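Local coordinates for protein putative glycosyltransferase (GalT1) (Streptococcus parasanguinis, PDB 4PHR) that probably transfers a sugar from a nucleotide-sugar donor as a glycosyltransferase, this N-terminal piece of the longer protein being its UDP-binding GT-D domain, at residues Q50-I63 with L205-T217. Residues are numbered along the deposited sequence; the frame is centred on the assembly and turned at random.
Sequences QDYNEKLAKRLQQI and LGPTAKVLVADLT. With UDP (uridine-5'-diphosphate), chain B.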
ATOM      1  N   GLN A  50      -4.286  12.137   5.780  1.00 11.91           N
ATOM      2  CA  GLN A  50      -3.696  13.106   4.855  1.00 11.60           C
ATOM      3  C   GLN A  50      -4.693  14.155   4.374  1.00 11.94           C
ATOM      4  O   GLN A  50      -5.643  13.856   3.650  1.00 12.40           O
ATOM      5  CB  GLN A  50      -3.036  12.409   3.655  1.00 12.87           C
ATOM      6  CG  GLN A  50      -2.403  13.370   2.644  1.00 13.53           C
ATOM      7  CD  GLN A  50      -1.253  14.178   3.236  1.00 14.39           C
ATOM      8  OE1 GLN A  50      -0.266  13.618   3.735  1.00 13.64           O
ATOM      9  NE2 GLN A  50      -1.377  15.498   3.184  1.00 14.27           N
ATOM     10  N   ASP A  51      -4.456  15.397   4.781  1.00 12.29           N
ATOM     11  CA  ASP A  51      -5.252  16.525   4.314  1.00 13.46           C
ATOM     12  C   ASP A  51      -5.058  16.732   2.815  1.00 13.76           C
ATOM     13  O   ASP A  51      -3.978  16.477   2.272  1.00 14.12           O
ATOM     14  CB  ASP A  51      -4.850  17.811   5.046  1.00 14.55           C
ATOM     15  CG  ASP A  51      -5.110  17.748   6.542  1.00 15.48           C
ATOM     16  OD1 ASP A  51      -4.563  18.599   7.273  1.00 21.33           O
ATOM     17  OD2 ASP A  51      -5.867  16.859   6.993  1.00 15.93           O
ATOM     18  N   TYR A  52      -6.095  17.222   2.145  1.00 13.36           N
ATOM     19  CA  TYR A  52      -5.947  17.602   0.749  1.00 13.63           C
ATOM     20  C   TYR A  52      -4.755  18.536   0.552  1.00 14.74           C
ATOM     21  O   TYR A  52      -4.531  19.473   1.325  1.00 16.05           O
ATOM     22  CB  TYR A  52      -7.218  18.248   0.186  1.00 14.06           C
ATOM     23  CG  TYR A  52      -7.036  18.723  -1.240  1.00 14.35           C
ATOM     24  CD1 TYR A  52      -7.014  17.814  -2.292  1.00 14.65           C
ATOM     25  CD2 TYR A  52      -6.830  20.068  -1.532  1.00 15.95           C
ATOM     26  CE1 TYR A  52      -6.823  18.225  -3.592  1.00 17.44           C
ATOM     27  CE2 TYR A  52      -6.639  20.493  -2.839  1.00 17.30           C
ATOM     28  CZ  TYR A  52      -6.635  19.566  -3.864  1.00 18.78           C
ATOM     29  OH  TYR A  52      -6.449  19.972  -5.168  1.00 22.07           O
ATOM     30  N   ASN A  53      -4.000  18.262  -0.497  1.00 14.12           N
ATOM     31  CA  ASN A  53      -2.875  19.096  -0.881  1.00 14.74           C
ATOM     32  C   ASN A  53      -2.800  19.082  -2.401  1.00 15.12           C
ATOM     33  O   ASN A  53      -2.756  18.018  -3.012  1.00 15.71           O
ATOM     34  CB  ASN A  53      -1.585  18.559  -0.250  1.00 16.87           C
ATOM     35  CG  ASN A  53      -0.367  19.371  -0.630  1.00 18.61           C
ATOM     36  OD1 ASN A  53       0.092  19.326  -1.772  1.00 18.84           O
ATOM     37  ND2 ASN A  53       0.171  20.115   0.329  1.00 22.83           N
ATOM     38  N   GLU A  54      -2.809  20.260  -3.015  1.00 17.64           N
ATOM     39  CA  GLU A  54      -2.878  20.347  -4.469  1.00 18.86           C
ATOM     40  C   GLU A  54      -1.653  19.781  -5.176  1.00 15.87           C
ATOM     41  O   GLU A  54      -1.778  19.154  -6.224  1.00 16.92           O
ATOM     42  CB  GLU A  54      -3.125  21.791  -4.917  1.00 22.86           C
ATOM     43  CG  GLU A  54      -3.375  21.933  -6.416  1.00 29.25           C
ATOM     44  CD  GLU A  54      -3.875  23.311  -6.805  1.00 43.71           C
ATOM     45  OE1 GLU A  54      -3.713  24.255  -6.001  1.00 47.59           O
ATOM     46  OE2 GLU A  54      -4.436  23.448  -7.914  1.00 48.86           O
ATOM     47  N   LYS A  55      -0.470  19.994  -4.609  1.00 16.33           N
ATOM     48  CA  LYS A  55       0.746  19.451  -5.206  1.00 17.63           C
ATOM     49  C   LYS A  55       0.738  17.926  -5.152  1.00 15.71           C
ATOM     50  O   LYS A  55       1.123  17.257  -6.112  1.00 15.53           O
ATOM     51  CB  LYS A  55       1.989  20.002  -4.502  1.00 19.69           C
ATOM     52  CG  LYS A  55       2.235  21.478  -4.757  1.00 30.75           C
ATOM     53  CD  LYS A  55       3.494  21.960  -4.041  1.00 37.35           C
ATOM     54  CE  LYS A  55       3.964  23.300  -4.583  1.00 41.94           C
ATOM     55  NZ  LYS A  55       2.932  24.360  -4.423  1.00 46.76           N
ATOM     56  N   LEU A  56       0.296  17.380  -4.025  1.00 14.36           N
ATOM     57  CA  LEU A  56       0.165  15.936  -3.882  1.00 14.96           C
ATOM     58  C   LEU A  56      -0.842  15.396  -4.902  1.00 13.26           C
ATOM     59  O   LEU A  56      -0.583  14.400  -5.582  1.00 14.74           O
ATOM     60  CB  LEU A  56      -0.280  15.598  -2.457  1.00 14.46           C
ATOM     61  CG  LEU A  56      -0.615  14.136  -2.156  1.00 14.08           C
ATOM     62  CD1 LEU A  56       0.537  13.208  -2.534  1.00 13.91           C
ATOM     63  CD2 LEU A  56      -0.987  13.969  -0.682  1.00 16.40           C
ATOM     64  N   ALA A  57      -1.987  16.059  -5.014  1.00 13.54           N
ATOM     65  CA  ALA A  57      -3.019  15.618  -5.944  1.00 15.51           C
ATOM     66  C   ALA A  57      -2.479  15.574  -7.376  1.00 14.43           C
ATOM     67  O   ALA A  57      -2.717  14.618  -8.110  1.00 15.23           O
ATOM     68  CB  ALA A  57      -4.243  16.520  -5.849  1.00 17.45           C
ATOM     69  N   LYS A  58      -1.749  16.616  -7.768  1.00 14.16           N
ATOM     70  CA  LYS A  58      -1.162  16.668  -9.097  1.00 17.37           C
ATOM     71  C   LYS A  58      -0.133  15.559  -9.344  1.00 13.45           C
ATOM     72  O   LYS A  58      -0.141  14.920 -10.403  1.00 14.28           O
ATOM     73  CB  LYS A  58      -0.551  18.050  -9.346  1.00 18.51           C
ATOM     74  CG  LYS A  58       0.114  18.194 -10.695  1.00 21.91           C
ATOM     75  CD  LYS A  58       0.622  19.618 -10.898  1.00 27.67           C
ATOM     76  CE  LYS A  58       1.396  19.754 -12.200  1.00 35.97           C
ATOM     77  NZ  LYS A  58       0.520  19.600 -13.394  1.00 45.45           N
ATOM     78  N   ARG A  59       0.748  15.316  -8.372  1.00 14.56           N
ATOM     79  CA  ARG A  59       1.729  14.236  -8.501  1.00 15.70           C
ATOM     80  C   ARG A  59       1.027  12.889  -8.667  1.00 12.34           C
ATOM     81  O   ARG A  59       1.414  12.080  -9.514  1.00 13.54           O
ATOM     82  CB  ARG A  59       2.671  14.185  -7.292  1.00 18.35           C
ATOM     83  CG  ARG A  59       3.743  15.268  -7.299  1.00 20.52           C
ATOM     84  CD  ARG A  59       4.677  15.161  -8.515  1.00 20.33           C
ATOM     85  NE  ARG A  59       5.590  14.020  -8.448  1.00 20.82           N
ATOM     86  CZ  ARG A  59       5.638  13.033  -9.343  1.00 22.24           C
ATOM     87  NH1 ARG A  59       4.828  13.033 -10.393  1.00 24.05           N
ATOM     88  NH2 ARG A  59       6.500  12.041  -9.193  1.00 20.12           N
ATOM     89  N   LEU A  60       0.004  12.643  -7.852  1.00 13.61           N
ATOM     90  CA  LEU A  60      -0.739  11.386  -7.931  1.00 12.32           C
ATOM     91  C   LEU A  60      -1.331  11.195  -9.329  1.00 13.10           C
ATOM     92  O   LEU A  60      -1.261  10.101  -9.900  1.00 12.92           O
ATOM     93  CB  LEU A  60      -1.834  11.331  -6.866  1.00 12.54           C
ATOM     94  CG  LEU A  60      -1.342  11.152  -5.423  1.00 15.01           C
ATOM     95  CD1 LEU A  60      -2.511  11.243  -4.450  1.00 14.60           C
ATOM     96  CD2 LEU A  60      -0.596   9.835  -5.249  1.00 14.70           C
ATOM     97  N   GLN A  61      -1.906  12.257  -9.887  1.00 12.84           N
ATOM     98  CA  GLN A  61      -2.472  12.180 -11.235  1.00 13.40           C
ATOM     99  C   GLN A  61      -1.396  11.857 -12.273  1.00 12.94           C
ATOM    100  O   GLN A  61      -1.610  11.055 -13.185  1.00 15.37           O
ATOM    101  CB  GLN A  61      -3.185  13.488 -11.591  1.00 17.26           C
ATOM    102  CG  GLN A  61      -4.474  13.703 -10.820  1.00 18.07           C
ATOM    103  CD  GLN A  61      -4.966  15.142 -10.863  1.00 32.40           C
ATOM    104  OE1 GLN A  61      -4.240  16.048 -11.270  1.00 40.37           O
ATOM    105  NE2 GLN A  61      -6.201  15.356 -10.434  1.00 38.33           N
ATOM    106  N   GLN A  62      -0.232  12.479 -12.131  1.00 12.74           N
ATOM    107  CA  GLN A  62       0.879  12.208 -13.036  1.00 13.29           C
ATOM    108  C   GLN A  62       1.345  10.758 -12.936  1.00 14.18           C
ATOM    109  O   GLN A  62       1.592  10.093 -13.939  1.00 15.59           O
ATOM    110  CB  GLN A  62       2.046  13.146 -12.729  1.00 13.37           C
ATOM    111  CG  GLN A  62       1.767  14.600 -13.036  1.00 15.08           C
ATOM    112  CD  GLN A  62       2.866  15.505 -12.546  1.00 17.56           C
ATOM    113  OE1 GLN A  62       3.587  15.183 -11.594  1.00 21.93           O
ATOM    114  NE2 GLN A  62       3.011  16.648 -13.197  1.00 25.07           N
ATOM    115  N   ILE A  63       1.465  10.262 -11.711  1.00 14.01           N
ATOM    116  CA  ILE A  63       1.948   8.906 -11.501  1.00 13.90           C
ATOM    117  C   ILE A  63       0.978   7.882 -12.096  1.00 13.87           C
ATOM    118  O   ILE A  63       1.396   6.905 -12.721  1.00 15.73           O
ATOM    119  CB  ILE A  63       2.218   8.636 -10.003  1.00 13.87           C
ATOM    120  CG1 ILE A  63       3.336   9.564  -9.504  1.00 17.40           C
ATOM    121  CG2 ILE A  63       2.577   7.175  -9.777  1.00 15.53           C
ATOM    122  CD1 ILE A  63       3.333   9.775  -8.010  1.00 17.65           C
ATOM    123  N   LEU A 205       3.009   4.459   3.881  1.00  9.64           N
ATOM    124  CA  LEU A 205       2.928   5.891   4.139  1.00 10.21           C
ATOM    125  C   LEU A 205       1.801   6.579   3.366  1.00  9.93           C
ATOM    126  O   LEU A 205       1.938   7.723   2.937  1.00 12.13           O
ATOM    127  CB  LEU A 205       4.284   6.573   3.861  1.00 11.98           C
ATOM    128  CG  LEU A 205       4.579   7.823   4.698  1.00 13.82           C
ATOM    129  CD1 LEU A 205       4.868   7.463   6.159  1.00 12.74           C
ATOM    130  CD2 LEU A 205       5.742   8.613   4.102  1.00 16.34           C
ATOM    131  N   GLY A 206       0.677   5.890   3.216  1.00  9.93           N
ATOM    132  CA  GLY A 206      -0.485   6.510   2.610  1.00 10.63           C
ATOM    133  C   GLY A 206      -0.181   7.116   1.251  1.00 10.12           C
ATOM    134  O   GLY A 206       0.599   6.545   0.479  1.00 12.54           O
ATOM    135  N   PRO A 207      -0.813   8.263   0.928  1.00  9.63           N
ATOM    136  CA  PRO A 207      -0.619   8.836  -0.412  1.00 11.48           C
ATOM    137  C   PRO A 207       0.813   9.298  -0.659  1.00 10.95           C
ATOM    138  O   PRO A 207       1.283   9.277  -1.805  1.00 11.02           O
ATOM    139  CB  PRO A 207      -1.581  10.032  -0.438  1.00 15.24           C
ATOM    140  CG  PRO A 207      -1.884  10.308   0.986  1.00 20.65           C
ATOM    141  CD  PRO A 207      -1.808   9.007   1.715  1.00 12.71           C
ATOM    142  N   THR A 208       1.499   9.704   0.402  1.00 10.59           N
ATOM    143  CA  THR A 208       2.879  10.138   0.275  1.00 10.91           C
ATOM    144  C   THR A 208       3.760   9.002  -0.254  1.00 11.38           C
ATOM    145  O   THR A 208       4.721   9.239  -0.995  1.00 12.74           O
ATOM    146  CB  THR A 208       3.411  10.687   1.607  1.00 11.81           C
ATOM    147  OG1 THR A 208       2.576  11.776   2.023  1.00 13.40           O
ATOM    148  CG2 THR A 208       4.846  11.182   1.465  1.00 14.70           C
ATOM    149  N   ALA A 209       3.425   7.771   0.125  1.00 11.33           N
ATOM    150  CA  ALA A 209       4.171   6.595  -0.331  1.00 12.00           C
ATOM    151  C   ALA A 209       4.229   6.513  -1.856  1.00 12.71           C
ATOM    152  O   ALA A 209       5.237   6.100  -2.419  1.00 11.71           O
ATOM    153  CB  ALA A 209       3.562   5.312   0.237  1.00 13.38           C
ATOM    154  N   LYS A 210       3.152   6.901  -2.529  1.00 10.93           N
ATOM    155  CA  LYS A 210       3.100   6.744  -3.980  1.00 12.58           C
ATOM    156  C   LYS A 210       4.078   7.700  -4.661  1.00 11.54           C
ATOM    157  O   LYS A 210       4.759   7.340  -5.632  1.00 13.34           O
ATOM    158  CB  LYS A 210       1.680   6.939  -4.503  1.00 14.31           C
ATOM    159  CG  LYS A 210       0.691   5.851  -4.029  1.00 20.69           C
ATOM    160  CD  LYS A 210       0.124   6.177  -2.660  1.00 21.60           C
ATOM    161  CE  LYS A 210      -0.948   5.193  -2.179  1.00 13.78           C
ATOM    162  NZ  LYS A 210      -0.441   3.990  -1.456  1.00 14.33           N
ATOM    163  N   VAL A 211       4.147   8.923  -4.151  1.00 12.79           N
ATOM    164  CA  VAL A 211       5.052   9.917  -4.711  1.00 13.32           C
ATOM    165  C   VAL A 211       6.493   9.492  -4.439  1.00 14.00           C
ATOM    166  O   VAL A 211       7.357   9.578  -5.316  1.00 15.71           O
ATOM    167  CB  VAL A 211       4.785  11.320  -4.134  1.00 15.54           C
ATOM    168  CG1 VAL A 211       5.691  12.361  -4.807  1.00 17.64           C
ATOM    169  CG2 VAL A 211       3.319  11.694  -4.328  1.00 17.14           C
ATOM    170  N   LEU A 212       6.742   9.013  -3.224  1.00 13.31           N
ATOM    171  CA  LEU A 212       8.073   8.550  -2.856  1.00 14.70           C
ATOM    172  C   LEU A 212       8.522   7.416  -3.774  1.00 13.88           C
ATOM    173  O   LEU A 212       9.631   7.446  -4.315  1.00 14.75           O
ATOM    174  CB  LEU A 212       8.090   8.085  -1.395  1.00 15.47           C
ATOM    175  CG  LEU A 212       9.462   7.736  -0.810  1.00 20.28           C
ATOM    176  CD1 LEU A 212      10.383   8.944  -0.890  1.00 26.48           C
ATOM    177  CD2 LEU A 212       9.338   7.245   0.629  1.00 20.54           C
ATOM    178  N   VAL A 213       7.666   6.414  -3.965  1.00 12.14           N
ATOM    179  CA  VAL A 213       8.027   5.290  -4.831  1.00 13.09           C
ATOM    180  C   VAL A 213       8.306   5.762  -6.265  1.00 17.57           C
ATOM    181  O   VAL A 213       9.282   5.351  -6.890  1.00 15.75           O
ATOM    182  CB  VAL A 213       6.946   4.179  -4.799  1.00 12.86           C
ATOM    183  CG1 VAL A 213       7.164   3.173  -5.928  1.00 13.96           C
ATOM    184  CG2 VAL A 213       6.952   3.478  -3.433  1.00 15.03           C
ATOM    185  N   ALA A 214       7.446   6.631  -6.785  1.00 14.92           N
ATOM    186  CA  ALA A 214       7.633   7.166  -8.131  1.00 15.86           C
ATOM    187  C   ALA A 214       8.989   7.852  -8.271  1.00 20.25           C
ATOM    188  O   ALA A 214       9.725   7.596  -9.227  1.00 20.62           O
ATOM    189  CB  ALA A 214       6.506   8.122  -8.483  1.00 16.99           C
ATOM    190  N   ASP A 215       9.330   8.711  -7.314  1.00 17.99           N
ATOM    191  CA  ASP A 215      10.590   9.456  -7.395  1.00 19.84           C
ATOM    192  C   ASP A 215      11.819   8.567  -7.186  1.00 22.33           C
ATOM    193  O   ASP A 215      12.849   8.768  -7.826  1.00 24.95           O
ATOM    194  CB  ASP A 215      10.603  10.627  -6.408  1.00 24.31           C
ATOM    195  CG  ASP A 215       9.665  11.758  -6.816  1.00 27.55           C
ATOM    196  OD1 ASP A 215       9.189  11.776  -7.977  1.00 28.82           O
ATOM    197  OD2 ASP A 215       9.415  12.646  -5.969  1.00 24.59           O
ATOM    198  N   LEU A 216      11.722   7.598  -6.278  1.00 21.02           N
ATOM    199  CA  LEU A 216      12.806   6.645  -6.032  1.00 23.94           C
ATOM    200  C   LEU A 216      13.061   5.798  -7.282  1.00 24.21           C
ATOM    201  O   LEU A 216      14.204   5.475  -7.608  1.00 24.75           O
ATOM    202  CB  LEU A 216      12.447   5.724  -4.861  1.00 24.92           C
ATOM    203  CG  LEU A 216      13.081   5.771  -3.468  1.00 33.16           C
ATOM    204  CD1 LEU A 216      13.925   7.012  -3.191  1.00 26.33           C
ATOM    205  CD2 LEU A 216      11.995   5.570  -2.404  1.00 23.24           C
ATOM    206  N   THR A 217      11.984   5.432  -7.969  1.00 21.39           N
ATOM    207  CA  THR A 217      12.053   4.625  -9.185  1.00 23.01           C
ATOM    208  C   THR A 217      12.741   5.383 -10.316  1.00 26.62           C
ATOM    209  O   THR A 217      13.513   4.805 -11.089  1.00 33.92           O
ATOM    210  CB  THR A 217      10.641   4.188  -9.631  1.00 25.12           C
ATOM    211  OG1 THR A 217      10.038   3.417  -8.587  1.00 22.82           O
ATOM    212  CG2 THR A 217      10.693   3.353 -10.905  1.00 25.07           C
TER
HETATM  213  N1  UDP B 301       0.604   6.486   7.016  1.00 10.07           N
HETATM  214  C2  UDP B 301       1.533   7.249   7.681  1.00 10.76           C
HETATM  215  N3  UDP B 301       1.567   8.609   7.486  1.00 10.41           N
HETATM  216  C4  UDP B 301       0.683   9.215   6.626  1.00 10.94           C
HETATM  217  C5  UDP B 301      -0.259   8.445   5.946  1.00 10.90           C
HETATM  218  C6  UDP B 301      -0.365   7.098   6.274  1.00 10.42           C
HETATM  219  O2  UDP B 301       2.320   6.729   8.472  1.00 12.09           O
HETATM  220  O4  UDP B 301       0.773  10.437   6.464  1.00 12.91           O
HETATM  221  C1' UDP B 301       0.643   5.025   7.179  1.00 10.22           C
HETATM  222  C2' UDP B 301      -0.389   4.342   8.036  1.00 10.86           C
HETATM  223  O2' UDP B 301      -0.043   4.434   9.402  1.00 13.09           O
HETATM  224  C3' UDP B 301      -0.292   2.925   7.515  1.00 10.92           C
HETATM  225  C4' UDP B 301       0.009   3.126   6.039  1.00 10.86           C
HETATM  226  O4' UDP B 301       0.429   4.485   5.891  1.00  9.51           O
HETATM  227  O3' UDP B 301       0.804   2.265   8.110  1.00 12.99           O
HETATM  228  C5' UDP B 301      -1.205   2.839   5.164  1.00  9.99           C
HETATM  229  O5' UDP B 301      -0.868   3.125   3.813  1.00  9.73           O
HETATM  230  PA  UDP B 301      -1.931   2.969   2.613  1.00  8.83           P
HETATM  231  O1A UDP B 301      -3.014   3.957   2.783  1.00 12.18           O
HETATM  232  O2A UDP B 301      -1.146   3.060   1.359  1.00 10.56           O
HETATM  233  O3A UDP B 301      -2.509   1.481   2.888  1.00  9.39           O
HETATM  234  PB  UDP B 301      -3.507   0.504   2.047  1.00  8.65           P
HETATM  235  O1B UDP B 301      -4.809   0.543   2.774  1.00 11.59           O
HETATM  236  O2B UDP B 301      -2.853  -0.822   2.148  1.00 10.30           O
HETATM  237  O3B UDP B 301      -3.633   1.022   0.648  1.00 10.49           O
HETATM  238  O   HOH W   1       0.456  11.035   3.485  1.00 14.01           O
HETATM  239  O   HOH W   2       7.537  14.635  -6.421  1.00 23.94           O
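Arg59 and Asp215 join one flank of this helix pair with a salt bridge: NH2 of Arg59 meets OD1 of Asp215 from the syn side at 3.0 Å but tilted out of the carboxylate plane, the two planes 13° apart and the N-H bent (139°). A water completes the link, accepting from Arg59 NE and donating to Asp215 OD2, which also bonds to the hydroxyl of Tyr185. Bends at chi2 and chi3 turn the arginine toward the C-terminal end of its own helix, where NH1 donates to Gln62 OE1 (2.8 Å) and CD1 of Ile63 lies over one guanidinium face, offset toward its rim. All three guanidinium nitrogens thus have acceptors. Beside the salt bridge the packing is apolar. Val211 CG2 sits 3.6 Å from Leu56 CD1 and also meets Arg59 CB, while Ile63 CD1 rests on Ala214 CB (3.6 Å). Near the ligand, Gln50 lays CG against Pro207 CG (3.5 Å). Its OE1 accepts a hydrogen bond from a second water, which accepts from Thr208 OG1 and donates to UDP O4 (3.1 Å); NE2 donates nearly straight to Asp51 O. Leu60 CD2 packs on Lys210 CB, but the lysine bends away, NZ reaching UDP O2A (3.0 Å) and Asp225, while Gly206 N donates to UDP O5'. The helices cross at 55°, and the N-terminal part of the helix that follows strand 200-204 forms part of the UDP pocket of the Rossmann-like GT-D fold.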